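Long-range contacts in endo-beta-N-acetylglucosaminidase F1 (Bacteroides thetaiotaomicron VPI-5482, PDB 6TCV), which probably hydrolyses the chitobiose core of high-mannose N-glycans as an endo-beta-N-acetylglucosaminidase, and is captured here with a Man9GlcNAc2Asn substrate: residues M375-G380 against V414-L418; Q169-E175 against W400-P406; A432-F436 against K446-L451; F187-N191 against Y426-A431. The protein carries 2 engineered substitutions. All coordinates share one frame; numbering follows the deposited sequence. Where two conformers were deposited one is given.

How the contacts relate
Contact 2 joins strands 169-175 and 400-404 of the main sheet, and contact 1, which touches all three others, lies about 10 Å away, centre to centre, at the end of the next strand, 371-376. F377 N lies 2.8 Å from F404 O, a probable hydrogen bond between the two, and both contacts reach the same N-acetylglucosamine of the bound glycan. Contact 4 ties the connection after strand 169-175 to the chain following helix 421-426. It meets contact 1 where F415 packs on F187, and contact 2 where Y426 nears F401. Contact 3, close to the C-terminus, touches contact 1 through P433 and F415; its centre is about 20 Å from that of contact 2.

Contact 1: residues M375-G380 against V414-L418; sequences MEFNLG and VFSRL. With NAG (2-acetamido-2-deoxy-beta-D-glucopyranose), chain B; MAN (alpha-D-mannopyranose), chain C.
R417 sets CG opposite its own carbonyl carbon and then bends about the CG-CD bond (chi3 70°), a course that carries its guanidinium past M375 to the backbone turn after E376. There NH1 donates to E376 O at 2.9 Å in an almost straight bond (170°). The oxygen lies in the guanidinium plane, but the donor stands well above the carbonyl plane. G380 N reaches the same oxygen from the opposite face at 2.8 Å, so two donors grip it. NH2 bonds to the carbonyls of G381 and G383, and a water joins NH1 to F377 O. One face of the guanidinium carries F377 CD1, the other G380 O. Beside it, V414 CG1 sits over the centre of the F377 ring, 3.8 Å from the centroid, a CH-pi contact from the end of helix 411-416. M375 CE meets L418 CD2 at 4.2 Å. On the glycan side, N378 ND2 donates to mannose O4 at 2.9 Å, and E376, in one of two conformers, accepts from O6 of N-acetylglucosamine. A leucine in place of R417 would probably leave E376 O and the carbonyls of G381 and G383 without this donor, and the turn freer to shift. The buried positive charge is probably balanced by backbone carbonyls, which would help hold the inner side of a turn whose other side meets the sugars.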
# COMPACT_ATOMS: atom_id res chain seq x y z
N MET A 375 10.69 -0.92 -13.28
CA MET A 375 11.05 -0.18 -14.48
C MET A 375 11.34 1.27 -14.12
O MET A 375 10.47 1.96 -13.56
CB MET A 375 9.89 -0.23 -15.48
CG MET A 375 9.59 -1.61 -16.00
SD MET A 375 8.13 -1.73 -17.11
CE MET A 375 6.85 -1.73 -15.85
N GLU A 376 12.55 1.73 -14.44
CA GLU A 376 12.95 3.13 -14.22
C GLU A 376 12.53 3.86 -15.50
O GLU A 376 13.17 3.71 -16.56
CB GLU A 376 14.45 3.23 -13.98
CG GLU A 376 14.86 4.22 -12.89
CD GLU A 376 14.54 5.66 -13.19
OE1 GLU A 376 13.88 5.94 -14.23
OE2 GLU A 376 14.94 6.54 -12.41
N PHE A 377 11.38 4.53 -15.47
CA PHE A 377 10.83 5.12 -16.68
C PHE A 377 11.53 6.40 -17.11
O PHE A 377 11.40 6.78 -18.27
CB PHE A 377 9.35 5.41 -16.49
CG PHE A 377 8.43 4.21 -16.54
CD1 PHE A 377 8.57 3.24 -17.50
CD2 PHE A 377 7.39 4.12 -15.60
CE1 PHE A 377 7.70 2.15 -17.55
CE2 PHE A 377 6.51 3.06 -15.65
CZ PHE A 377 6.67 2.08 -16.61
N ASN A 378 12.26 7.06 -16.22
CA ASN A 378 13.01 8.26 -16.60
C ASN A 378 14.38 7.91 -17.18
O ASN A 378 14.82 8.55 -18.13
CB ASN A 378 13.18 9.15 -15.37
CG ASN A 378 13.83 10.44 -15.71
OD1 ASN A 378 13.33 11.20 -16.54
ND2 ASN A 378 14.98 10.72 -15.09
N LEU A 379 15.09 6.95 -16.56
CA LEU A 379 16.42 6.57 -17.02
C LEU A 379 16.47 5.38 -17.93
O LEU A 379 17.46 5.24 -18.64
CB LEU A 379 17.34 6.26 -15.86
CG LEU A 379 17.57 7.33 -14.79
CD1 LEU A 379 18.36 6.82 -13.66
CD2 LEU A 379 18.29 8.49 -15.45
N GLY A 380 15.50 4.53 -17.95
CA GLY A 380 15.37 3.54 -18.98
C GLY A 380 15.60 2.14 -18.54
O GLY A 380 15.32 1.21 -19.32
N VAL A 414 7.79 5.27 -22.30
CA VAL A 414 7.07 4.54 -21.25
C VAL A 414 6.10 3.53 -21.87
O VAL A 414 6.07 2.35 -21.51
CB VAL A 414 6.35 5.51 -20.30
CG1 VAL A 414 5.48 4.77 -19.28
CG2 VAL A 414 7.32 6.43 -19.59
N PHE A 415 5.26 4.00 -22.80
CA PHE A 415 4.25 3.12 -23.35
C PHE A 415 4.85 2.06 -24.26
O PHE A 415 4.31 0.95 -24.37
CB PHE A 415 3.17 3.93 -24.07
CG PHE A 415 2.17 4.54 -23.10
CD1 PHE A 415 2.41 5.76 -22.45
CD2 PHE A 415 0.99 3.84 -22.75
CE1 PHE A 415 1.56 6.31 -21.54
CE2 PHE A 415 0.10 4.38 -21.85
CZ PHE A 415 0.37 5.60 -21.25
N SER A 416 5.97 2.36 -24.94
CA SER A 416 6.65 1.32 -25.70
C SER A 416 6.97 0.14 -24.78
O SER A 416 6.82 -1.03 -25.18
CB SER A 416 7.92 1.85 -26.41
OG SER A 416 9.08 1.99 -25.59
N ARG A 417 7.36 0.42 -23.54
CA ARG A 417 7.77 -0.60 -22.60
C ARG A 417 6.59 -1.32 -21.97
O ARG A 417 6.82 -2.30 -21.23
CB ARG A 417 8.68 0.02 -21.54
CG ARG A 417 9.96 0.59 -22.11
CD ARG A 417 10.68 1.43 -21.08
NE ARG A 417 11.22 0.58 -20.00
CZ ARG A 417 11.87 1.07 -18.95
NH1 ARG A 417 12.01 2.39 -18.84
NH2 ARG A 417 12.37 0.26 -18.05
N LEU A 418 5.37 -0.95 -22.32
CA LEU A 418 4.16 -1.60 -21.80
C LEU A 418 3.46 -2.36 -22.91
O LEU A 418 2.37 -2.88 -22.69
CB LEU A 418 3.19 -0.57 -21.18
CG LEU A 418 3.78 0.22 -20.02
CD1 LEU A 418 2.85 1.29 -19.56
CD2 LEU A 418 4.10 -0.73 -18.84
C1 NAG B . 16.68 5.26 -6.37
C2 NAG B . 15.59 6.00 -5.62
C3 NAG B . 15.45 7.47 -6.00
C4 NAG B . 16.32 7.80 -7.20
C5 NAG B . 16.11 6.73 -8.25
C6 NAG B . 16.80 7.01 -9.58
C7 NAG B . 13.52 4.98 -4.76
C8 NAG B . 12.27 4.20 -5.14
N2 NAG B . 14.32 5.30 -5.77
O3 NAG B . 15.83 8.29 -4.89
O4 NAG B . 15.89 9.07 -7.72
O5 NAG B . 16.62 5.47 -7.79
O6 NAG B . 16.66 5.93 -10.44
O7 NAG B . 13.79 5.29 -3.60
C1 MAN C . 17.85 15.47 -13.40
C2 MAN C . 17.50 16.03 -14.76
C3 MAN C . 16.73 14.98 -15.55
C4 MAN C . 17.59 13.73 -15.66
C5 MAN C . 18.04 13.26 -14.28
C6 MAN C . 19.10 12.20 -14.40
O2 MAN C . 18.73 16.31 -15.46
O3 MAN C . 16.44 15.50 -16.84
O4 MAN C . 16.82 12.69 -16.27
O5 MAN C . 18.66 14.32 -13.53
O6 MAN C . 19.53 11.69 -13.13
O HOH W 1 10.83 4.67 -20.11

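Contact 2: residues Q169-E175 against W400-P406; sequences QGYLFFE and WFMGFAP. With MAN (alpha-D-mannopyranose), chain D; NAG (2-acetamido-2-deoxy-beta-D-glucopyranose), chain B; MAN (alpha-D-mannopyranose), chain E; BMA (beta-D-mannopyranose), chain F.
Five backbone hydrogen bonds join Q169-F173 to F401-A405, running from F401 N to Q169 O at 3.0 Å through to A405 N on F173 O at 2.9 Å. The strands are parallel, their axes 15° apart, and W400 CA and M402 CA add CA-H...O contacts to the carbonyls of Q169 and Y171. CH-pi contacts hold the beginning of the pair. Q169 CB lies over the six-membered ring of W400, 3.6 Å from its centroid, while G170 CA lies over the F401 ring. With CG of F401 placed between its backbone N and carbonyl carbon (chi1 51°), the ring folds back on G170, where any CB would clash with it. Among the apolar contacts, M402 brings CG and sulfur to the edge of the F173 ring, a Met-aromatic contact, and F173 CB presses on F404 CD2 at 3.4 Å. On the other face of the sheet L172 CD1 packs against P406 CD. The polar contacts gather at the sugar end: E175 OE2 takes bonds from O2 of the beta-mannose at 2.6 Å and from O6 of one alpha-mannose, while OE1 takes O6 of another at 2.7 Å. This is the pairing of first and last parallel strands expected where a (beta/alpha)8-type barrel closes, consistent with a family 18 glycoside hydrolase, with the glycan at the C-terminal strand ends.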
# COMPACT_ATOMS: atom_id res chain seq x y z
N GLN A 169 -0.79 -6.75 -10.31
CA GLN A 169 -1.20 -5.37 -10.06
C GLN A 169 -0.02 -4.44 -10.26
O GLN A 169 1.15 -4.83 -10.11
CB GLN A 169 -1.77 -5.22 -8.66
CG GLN A 169 -3.07 -6.03 -8.51
CD GLN A 169 -3.59 -5.96 -7.12
OE1 GLN A 169 -3.23 -6.75 -6.23
NE2 GLN A 169 -4.42 -4.98 -6.87
N GLY A 170 -0.32 -3.18 -10.58
CA GLY A 170 0.69 -2.18 -10.83
C GLY A 170 0.97 -1.26 -9.65
O GLY A 170 0.07 -0.89 -8.90
N TYR A 171 2.23 -0.86 -9.51
CA TYR A 171 2.73 0.00 -8.42
C TYR A 171 3.61 1.07 -9.05
O TYR A 171 4.67 0.75 -9.60
CB TYR A 171 3.52 -0.89 -7.46
CG TYR A 171 3.92 -0.24 -6.15
CD1 TYR A 171 4.95 0.67 -6.07
CD2 TYR A 171 3.28 -0.59 -4.98
CE1 TYR A 171 5.32 1.26 -4.85
CE2 TYR A 171 3.67 -0.02 -3.75
CZ TYR A 171 4.66 0.89 -3.72
OH TYR A 171 5.08 1.47 -2.53
N LEU A 172 3.20 2.34 -8.97
CA LEU A 172 3.84 3.41 -9.73
C LEU A 172 4.28 4.55 -8.82
O LEU A 172 3.46 5.14 -8.13
CB LEU A 172 2.84 3.96 -10.77
CG LEU A 172 3.41 4.99 -11.72
CD1 LEU A 172 4.50 4.38 -12.57
CD2 LEU A 172 2.28 5.52 -12.62
N PHE A 173 5.54 4.93 -8.91
CA PHE A 173 6.03 6.12 -8.22
C PHE A 173 6.03 7.32 -9.15
O PHE A 173 6.56 7.25 -10.25
CB PHE A 173 7.49 5.96 -7.79
CG PHE A 173 7.78 4.94 -6.73
CD1 PHE A 173 7.98 3.61 -7.06
CD2 PHE A 173 8.03 5.33 -5.40
CE1 PHE A 173 8.39 2.69 -6.11
CE2 PHE A 173 8.39 4.38 -4.45
CZ PHE A 173 8.56 3.05 -4.81
N PHE A 174 5.46 8.44 -8.68
CA PHE A 174 5.62 9.74 -9.35
C PHE A 174 6.65 10.59 -8.62
O PHE A 174 6.57 10.76 -7.40
CB PHE A 174 4.32 10.52 -9.33
CG PHE A 174 3.33 10.02 -10.29
CD1 PHE A 174 3.38 10.36 -11.60
CD2 PHE A 174 2.37 9.09 -9.88
CE1 PHE A 174 2.45 9.83 -12.52
CE2 PHE A 174 1.45 8.56 -10.83
CZ PHE A 174 1.51 8.93 -12.10
N GLU A 175 7.59 11.15 -9.38
CA GLU A 175 8.48 12.20 -8.86
C GLU A 175 7.66 13.48 -8.85
O GLU A 175 7.59 14.21 -9.84
CB GLU A 175 9.72 12.32 -9.72
CG GLU A 175 10.73 11.21 -9.55
CD GLU A 175 11.84 11.46 -8.53
OE1 GLU A 175 11.58 12.17 -7.52
OE2 GLU A 175 12.95 10.97 -8.74
N TRP A 400 3.13 -8.17 -8.40
CA TRP A 400 3.25 -6.74 -8.73
C TRP A 400 4.26 -6.50 -9.83
O TRP A 400 5.28 -7.20 -9.93
CB TRP A 400 3.66 -5.92 -7.44
CG TRP A 400 2.61 -6.03 -6.39
CD1 TRP A 400 2.45 -7.00 -5.45
CD2 TRP A 400 1.48 -5.14 -6.21
NE1 TRP A 400 1.29 -6.80 -4.73
CE2 TRP A 400 0.69 -5.66 -5.19
CE3 TRP A 400 1.09 -3.95 -6.83
CZ2 TRP A 400 -0.49 -5.06 -4.77
CZ3 TRP A 400 -0.08 -3.35 -6.40
CH2 TRP A 400 -0.83 -3.89 -5.40
N PHE A 401 4.02 -5.44 -10.58
CA PHE A 401 5.04 -4.81 -11.41
C PHE A 401 5.17 -3.35 -10.98
O PHE A 401 4.15 -2.70 -10.72
CB PHE A 401 4.73 -4.93 -12.94
CG PHE A 401 3.36 -4.48 -13.33
CD1 PHE A 401 2.28 -5.36 -13.29
CD2 PHE A 401 3.13 -3.19 -13.77
CE1 PHE A 401 1.02 -4.93 -13.62
CE2 PHE A 401 1.86 -2.77 -14.13
CZ PHE A 401 0.80 -3.63 -14.05
N MET A 402 6.40 -2.86 -10.90
CA MET A 402 6.68 -1.51 -10.39
C MET A 402 7.23 -0.66 -11.52
O MET A 402 8.01 -1.14 -12.36
CB MET A 402 7.58 -1.57 -9.19
CG MET A 402 7.92 -0.22 -8.56
SD MET A 402 9.36 0.63 -9.29
CE MET A 402 10.60 0.20 -8.04
N GLY A 403 6.83 0.61 -11.50
CA GLY A 403 7.38 1.63 -12.38
C GLY A 403 7.69 2.88 -11.59
O GLY A 403 7.11 3.13 -10.52
N PHE A 404 8.68 3.62 -12.07
CA PHE A 404 9.22 4.82 -11.40
C PHE A 404 9.45 5.97 -12.33
O PHE A 404 10.16 5.82 -13.34
CB PHE A 404 10.50 4.42 -10.66
CG PHE A 404 11.14 5.52 -9.86
CD1 PHE A 404 12.07 6.37 -10.47
CD2 PHE A 404 10.83 5.75 -8.54
CE1 PHE A 404 12.65 7.39 -9.77
CE2 PHE A 404 11.39 6.79 -7.85
CZ PHE A 404 12.31 7.65 -8.44
N ALA A 405 8.88 7.13 -12.02
CA ALA A 405 9.17 8.44 -12.62
C ALA A 405 8.72 8.49 -14.08
O ALA A 405 9.48 9.00 -14.91
CB ALA A 405 10.64 8.80 -12.44
N PRO A 406 7.51 8.12 -14.42
CA PRO A 406 7.03 8.42 -15.77
C PRO A 406 6.79 9.92 -15.91
O PRO A 406 6.43 10.60 -14.95
CB PRO A 406 5.69 7.69 -15.82
CG PRO A 406 5.19 7.81 -14.44
CD PRO A 406 6.42 7.64 -13.55
C1 MAN D . 16.83 13.49 -11.00
C2 MAN D . 16.66 14.96 -11.36
C3 MAN D . 15.32 15.46 -10.84
C4 MAN D . 14.22 14.56 -11.40
C5 MAN D . 14.44 13.08 -11.08
C6 MAN D . 13.47 12.13 -11.77
O2 MAN D . 16.62 15.14 -12.78
O3 MAN D . 15.09 16.83 -11.16
O4 MAN D . 12.94 14.86 -10.84
O5 MAN D . 15.77 12.71 -11.52
O6 MAN D . 13.67 10.78 -11.34
C1 NAG B . 16.68 5.26 -6.37
C2 NAG B . 15.59 6.00 -5.62
C3 NAG B . 15.45 7.47 -6.00
C4 NAG B . 16.32 7.80 -7.20
C5 NAG B . 16.11 6.73 -8.25
C6 NAG B . 16.80 7.01 -9.58
C7 NAG B . 13.52 4.98 -4.76
C8 NAG B . 12.27 4.20 -5.14
N2 NAG B . 14.32 5.30 -5.77
O3 NAG B . 15.83 8.29 -4.89
O4 NAG B . 15.89 9.07 -7.72
O5 NAG B . 16.62 5.47 -7.79
O6 NAG B . 16.66 5.93 -10.44
O7 NAG B . 13.79 5.29 -3.60
C1 MAN E . 14.91 15.78 -3.58
C2 MAN E . 14.15 16.65 -2.59
C3 MAN E . 13.38 15.75 -1.64
C4 MAN E . 12.49 14.76 -2.39
C5 MAN E . 13.29 13.99 -3.44
C6 MAN E . 12.40 13.19 -4.38
O2 MAN E . 13.29 17.53 -3.35
O3 MAN E . 12.55 16.55 -0.80
O4 MAN E . 11.99 13.78 -1.48
O5 MAN E . 14.01 14.93 -4.27
O6 MAN E . 13.21 12.55 -5.38
C1 BMA F . 16.92 9.98 -8.02
C2 BMA F . 16.33 11.15 -8.79
C3 BMA F . 17.40 12.18 -9.09
C4 BMA F . 18.18 12.54 -7.83
C5 BMA F . 18.64 11.29 -7.08
C6 BMA F . 19.25 11.59 -5.73
O2 BMA F . 15.34 11.77 -7.93
O3 BMA F . 16.88 13.41 -9.59
O4 BMA F . 19.37 13.29 -8.14
O5 BMA F . 17.51 10.43 -6.82
O6 BMA F . 18.27 12.36 -4.99
O HOH W 2 7.41 11.15 -12.33

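Contact 3: residues A432-F436 against K446-L451; sequences APTIF and KYPDDL
Y447 N donates to T434 O at 3.0 Å in a nearly straight bond (168°). I435 and K446 form the adjoining antiparallel non-hydrogen-bonded pair, and F436 continues the ladder through its backbone bond to Y445. The F436 side chain carries the packing. Its CG is wedged between its own backbone N and carbonyl carbon (chi1 79°), and this swings the ring across to the 446-451 loop. Two carbonyl oxygens meet the ring at its edge and in its plane: K446 O lies 3.4 Å from CE1, and D450 O lies 3.5 Å from CZ. L451 CD2 stands over the middle of one face, 4.0 Å from the centroid, in a CH-pi contact. The loop owes its shape to internal bonds. K446 O accepts from D450 N, the D450 carboxylate accepts K446 N at 2.9 Å, and a type I turn runs from P448 to L451. A cis peptide before P448 goes with the proline CB lying over the Y447 ring. That ring runs alongside P433, whose CG is 3.8 Å from Y447 CD2; it also meets the ring of Y411 of helix 411-416, which P433 touches too. An alanine at F436 is likely to leave L451 without the ring it rests on and the C-terminal turn less firmly placed. The C-H edge of the ring, probably slightly positive, faces two backbone carbonyl oxygens while one face takes L451, so that a single aromatic side chain probably helps to hold the last residues of the chain.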
# COMPACT_ATOMS: atom_id res chain seq x y z
N ALA A 432 -2.84 3.39 -26.10
CA ALA A 432 -2.06 4.60 -26.28
C ALA A 432 -2.68 5.76 -25.51
O ALA A 432 -3.91 5.88 -25.47
CB ALA A 432 -1.98 4.96 -27.76
N PRO A 433 -1.88 6.63 -24.90
CA PRO A 433 -2.42 7.74 -24.13
C PRO A 433 -3.01 8.82 -25.01
O PRO A 433 -2.53 9.13 -26.11
CB PRO A 433 -1.23 8.32 -23.36
CG PRO A 433 -0.08 7.99 -24.23
CD PRO A 433 -0.39 6.62 -24.85
N THR A 434 -4.07 9.41 -24.52
CA THR A 434 -4.72 10.54 -25.18
C THR A 434 -4.75 11.79 -24.34
O THR A 434 -5.04 12.86 -24.89
CB THR A 434 -6.15 10.19 -25.57
OG1 THR A 434 -6.83 9.89 -24.36
CG2 THR A 434 -6.24 9.04 -26.54
N ILE A 435 -4.48 11.73 -23.04
CA ILE A 435 -4.38 12.96 -22.26
C ILE A 435 -3.18 12.89 -21.32
O ILE A 435 -2.58 11.85 -21.10
CB ILE A 435 -5.66 13.33 -21.47
CG1 ILE A 435 -6.21 12.14 -20.66
CG2 ILE A 435 -6.75 13.89 -22.43
CD1 ILE A 435 -5.39 11.63 -19.51
N PHE A 436 -2.86 14.05 -20.77
CA PHE A 436 -1.83 14.20 -19.75
C PHE A 436 -2.19 15.42 -18.91
O PHE A 436 -3.06 16.22 -19.28
CB PHE A 436 -0.41 14.31 -20.37
CG PHE A 436 -0.09 15.68 -20.92
CD1 PHE A 436 -0.55 16.05 -22.19
CD2 PHE A 436 0.63 16.61 -20.17
CE1 PHE A 436 -0.29 17.31 -22.68
CE2 PHE A 436 0.87 17.86 -20.69
CZ PHE A 436 0.38 18.19 -21.91
N LYS A 446 -4.53 17.59 -24.02
CA LYS A 446 -4.50 16.61 -25.10
C LYS A 446 -3.06 16.15 -25.33
O LYS A 446 -2.15 16.96 -25.50
CB LYS A 446 -4.99 17.27 -26.39
CG LYS A 446 -5.21 16.26 -27.50
CD LYS A 446 -5.82 16.96 -28.76
CE LYS A 446 -5.83 16.05 -29.96
NZ LYS A 446 -7.12 16.33 -30.74
N TYR A 447 -2.86 14.82 -25.30
CA TYR A 447 -1.58 14.19 -25.62
C TYR A 447 -1.58 13.73 -27.05
O TYR A 447 -2.51 12.99 -27.43
CB TYR A 447 -1.31 13.02 -24.67
CG TYR A 447 0.04 12.42 -24.97
CD1 TYR A 447 1.17 12.89 -24.35
CD2 TYR A 447 0.18 11.41 -25.92
CE1 TYR A 447 2.44 12.42 -24.71
CE2 TYR A 447 1.44 10.94 -26.26
CZ TYR A 447 2.54 11.44 -25.64
OH TYR A 447 3.80 10.96 -26.02
N PRO A 448 -0.57 14.06 -27.88
CA PRO A 448 0.62 14.82 -27.51
C PRO A 448 0.58 16.30 -27.83
O PRO A 448 1.55 17.03 -27.55
CB PRO A 448 1.70 14.20 -28.43
CG PRO A 448 0.95 13.89 -29.72
CD PRO A 448 -0.48 13.48 -29.23
N ASP A 449 -0.53 16.74 -28.41
CA ASP A 449 -0.58 18.07 -29.03
C ASP A 449 -0.21 19.20 -28.06
O ASP A 449 0.42 20.19 -28.47
CB ASP A 449 -2.00 18.32 -29.55
CG ASP A 449 -2.44 17.31 -30.57
OD1 ASP A 449 -2.38 16.11 -30.29
OD2 ASP A 449 -2.98 17.70 -31.63
N ASP A 450 -0.65 19.11 -26.80
CA ASP A 450 -0.50 20.18 -25.80
C ASP A 450 0.79 20.12 -24.97
O ASP A 450 0.95 20.93 -24.05
CB ASP A 450 -1.71 20.20 -24.85
CG ASP A 450 -3.00 20.61 -25.51
OD1 ASP A 450 -2.97 21.23 -26.59
OD2 ASP A 450 -4.07 20.36 -24.92
N LEU A 451 1.70 19.21 -25.27
CA LEU A 451 2.95 19.11 -24.54
C LEU A 451 3.85 20.34 -24.53
O LEU A 451 4.48 20.59 -23.49
CB LEU A 451 3.75 17.92 -25.08
CG LEU A 451 3.33 16.50 -24.69
CD1 LEU A 451 4.06 15.51 -25.56
CD2 LEU A 451 3.66 16.26 -23.24

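Contact 4: residues F187-N191 against Y426-A431; sequences FQLEN and YGSNVA
L189 lays its isobutyl end across Y426 at about a right angle, CD1 coming to 3.7 Å from Y426 CB, while CD2 reaches V430 CG2. Next to this apolar contact the backbones meet in a single bridge between L189 and V430. A431 N donates to Q188 O at 2.8 Å, and E190 N donates to N429 O, also at 2.8 Å. N191 N donates weakly, at 3.0 Å and a bent 129°, to S428 OG, which is directed opposite its own backbone N (chi1 -175°); N191 ND2 packs near S428 CB, and N191 OD1 accepts from K193 N. E190 runs out extended alongside N429, its carboxylate and the N429 amide turned 70° from each other, and waters fill in between. One joins OE1 to N429 N, another joins OE2 to N429 ND2, and a third bridges OE2 to V430 O. The E190 carboxylate is thus linked to N429 and V430 through water, which probably screens its charge. Y426 OH bonds to M168 O, just before strand 169-175, and N429 OD1 accepts from E423 N. G427, with positive phi, is the first residue to leave helical backbone angles after helix 421-426. This is a single beta bridge between two loops, fastening the connection between parallel strands 169-175 and 198-209 to the chain leaving the helices that follow strand 400-404.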
# COMPACT_ATOMS: atom_id res chain seq x y z
N PHE A 187 -3.03 6.08 -18.21
CA PHE A 187 -2.70 4.67 -18.37
C PHE A 187 -3.92 3.77 -18.20
O PHE A 187 -4.30 3.43 -17.06
CB PHE A 187 -1.64 4.25 -17.37
CG PHE A 187 -0.30 4.95 -17.51
CD1 PHE A 187 -0.10 6.19 -16.92
CD2 PHE A 187 0.74 4.37 -18.20
CE1 PHE A 187 1.12 6.83 -17.03
CE2 PHE A 187 1.97 4.96 -18.32
CZ PHE A 187 2.17 6.23 -17.72
N GLN A 188 -4.51 3.36 -19.29
CA GLN A 188 -5.66 2.48 -19.27
C GLN A 188 -5.40 1.32 -20.22
O GLN A 188 -4.68 1.47 -21.22
CB GLN A 188 -6.99 3.13 -19.70
CG GLN A 188 -7.47 4.28 -18.86
CD GLN A 188 -8.69 4.97 -19.49
OE1 GLN A 188 -8.54 5.72 -20.41
NE2 GLN A 188 -9.91 4.65 -19.00
N LEU A 189 -6.04 0.18 -19.93
CA LEU A 189 -6.09 -0.87 -20.93
C LEU A 189 -7.08 -0.48 -22.03
O LEU A 189 -7.91 0.42 -21.86
CB LEU A 189 -6.56 -2.18 -20.28
CG LEU A 189 -5.84 -2.58 -19.01
CD1 LEU A 189 -6.40 -3.91 -18.53
CD2 LEU A 189 -4.36 -2.65 -19.22
N GLU A 190 -7.05 -1.21 -23.14
CA GLU A 190 -8.04 -0.95 -24.19
C GLU A 190 -9.46 -1.19 -23.72
O GLU A 190 -10.38 -0.47 -24.17
CB GLU A 190 -7.77 -1.84 -25.40
CG GLU A 190 -6.50 -1.53 -26.16
CD GLU A 190 -6.21 -2.63 -27.18
OE1 GLU A 190 -7.05 -3.52 -27.36
OE2 GLU A 190 -5.14 -2.60 -27.76
N ASN A 191 -9.65 -1.98 -22.67
CA ASN A 191 -10.98 -2.25 -22.14
C ASN A 191 -11.39 -1.25 -21.08
O ASN A 191 -12.46 -1.39 -20.49
CB ASN A 191 -11.13 -3.66 -21.54
CG ASN A 191 -10.34 -3.90 -20.31
OD1 ASN A 191 -9.84 -2.99 -19.68
ND2 ASN A 191 -10.29 -5.16 -19.87
N TYR A 426 -4.12 -9.51 -18.46
CA TYR A 426 -5.50 -9.06 -18.31
C TYR A 426 -6.39 -9.37 -19.50
O TYR A 426 -7.59 -9.11 -19.41
CB TYR A 426 -5.52 -7.53 -18.14
CG TYR A 426 -4.59 -7.02 -17.06
CD1 TYR A 426 -4.72 -7.46 -15.72
CD2 TYR A 426 -3.59 -6.08 -17.31
CE1 TYR A 426 -3.89 -7.00 -14.73
CE2 TYR A 426 -2.80 -5.59 -16.32
CZ TYR A 426 -2.93 -6.06 -15.03
OH TYR A 426 -2.08 -5.56 -14.03
N GLY A 427 -5.85 -9.89 -20.60
CA GLY A 427 -6.62 -10.03 -21.80
C GLY A 427 -6.88 -8.70 -22.49
O GLY A 427 -7.79 -8.64 -23.33
N SER A 428 -6.12 -7.65 -22.18
CA SER A 428 -6.33 -6.35 -22.83
C SER A 428 -5.02 -5.58 -22.76
O SER A 428 -4.49 -5.35 -21.68
CB SER A 428 -7.46 -5.63 -22.08
OG SER A 428 -7.85 -4.38 -22.68
N ASN A 429 -4.47 -5.19 -23.91
CA ASN A 429 -3.24 -4.44 -23.92
C ASN A 429 -3.45 -3.02 -23.41
O ASN A 429 -4.55 -2.46 -23.47
CB ASN A 429 -2.69 -4.39 -25.36
CG ASN A 429 -1.86 -5.60 -25.71
OD1 ASN A 429 -1.00 -6.03 -24.92
ND2 ASN A 429 -2.08 -6.15 -26.89
N VAL A 430 -2.35 -2.40 -22.95
CA VAL A 430 -2.37 -0.98 -22.60
C VAL A 430 -2.68 -0.16 -23.84
O VAL A 430 -2.16 -0.41 -24.94
CB VAL A 430 -1.03 -0.59 -22.00
CG1 VAL A 430 -1.00 0.87 -21.69
CG2 VAL A 430 -0.77 -1.43 -20.74
N ALA A 431 -3.59 0.81 -23.69
CA ALA A 431 -3.96 1.69 -24.79
C ALA A 431 -2.98 2.87 -24.88
O ALA A 431 -2.43 3.33 -23.89
CB ALA A 431 -5.35 2.29 -24.51
O HOH W 3 -3.67 4.51 -21.80
O HOH W 4 -6.10 -5.79 -26.27
O HOH W 5 -4.02 -4.81 -28.73
O HOH W 6 -3.12 -0.72 -27.53
O HOH W 7 -8.78 -5.23 -25.04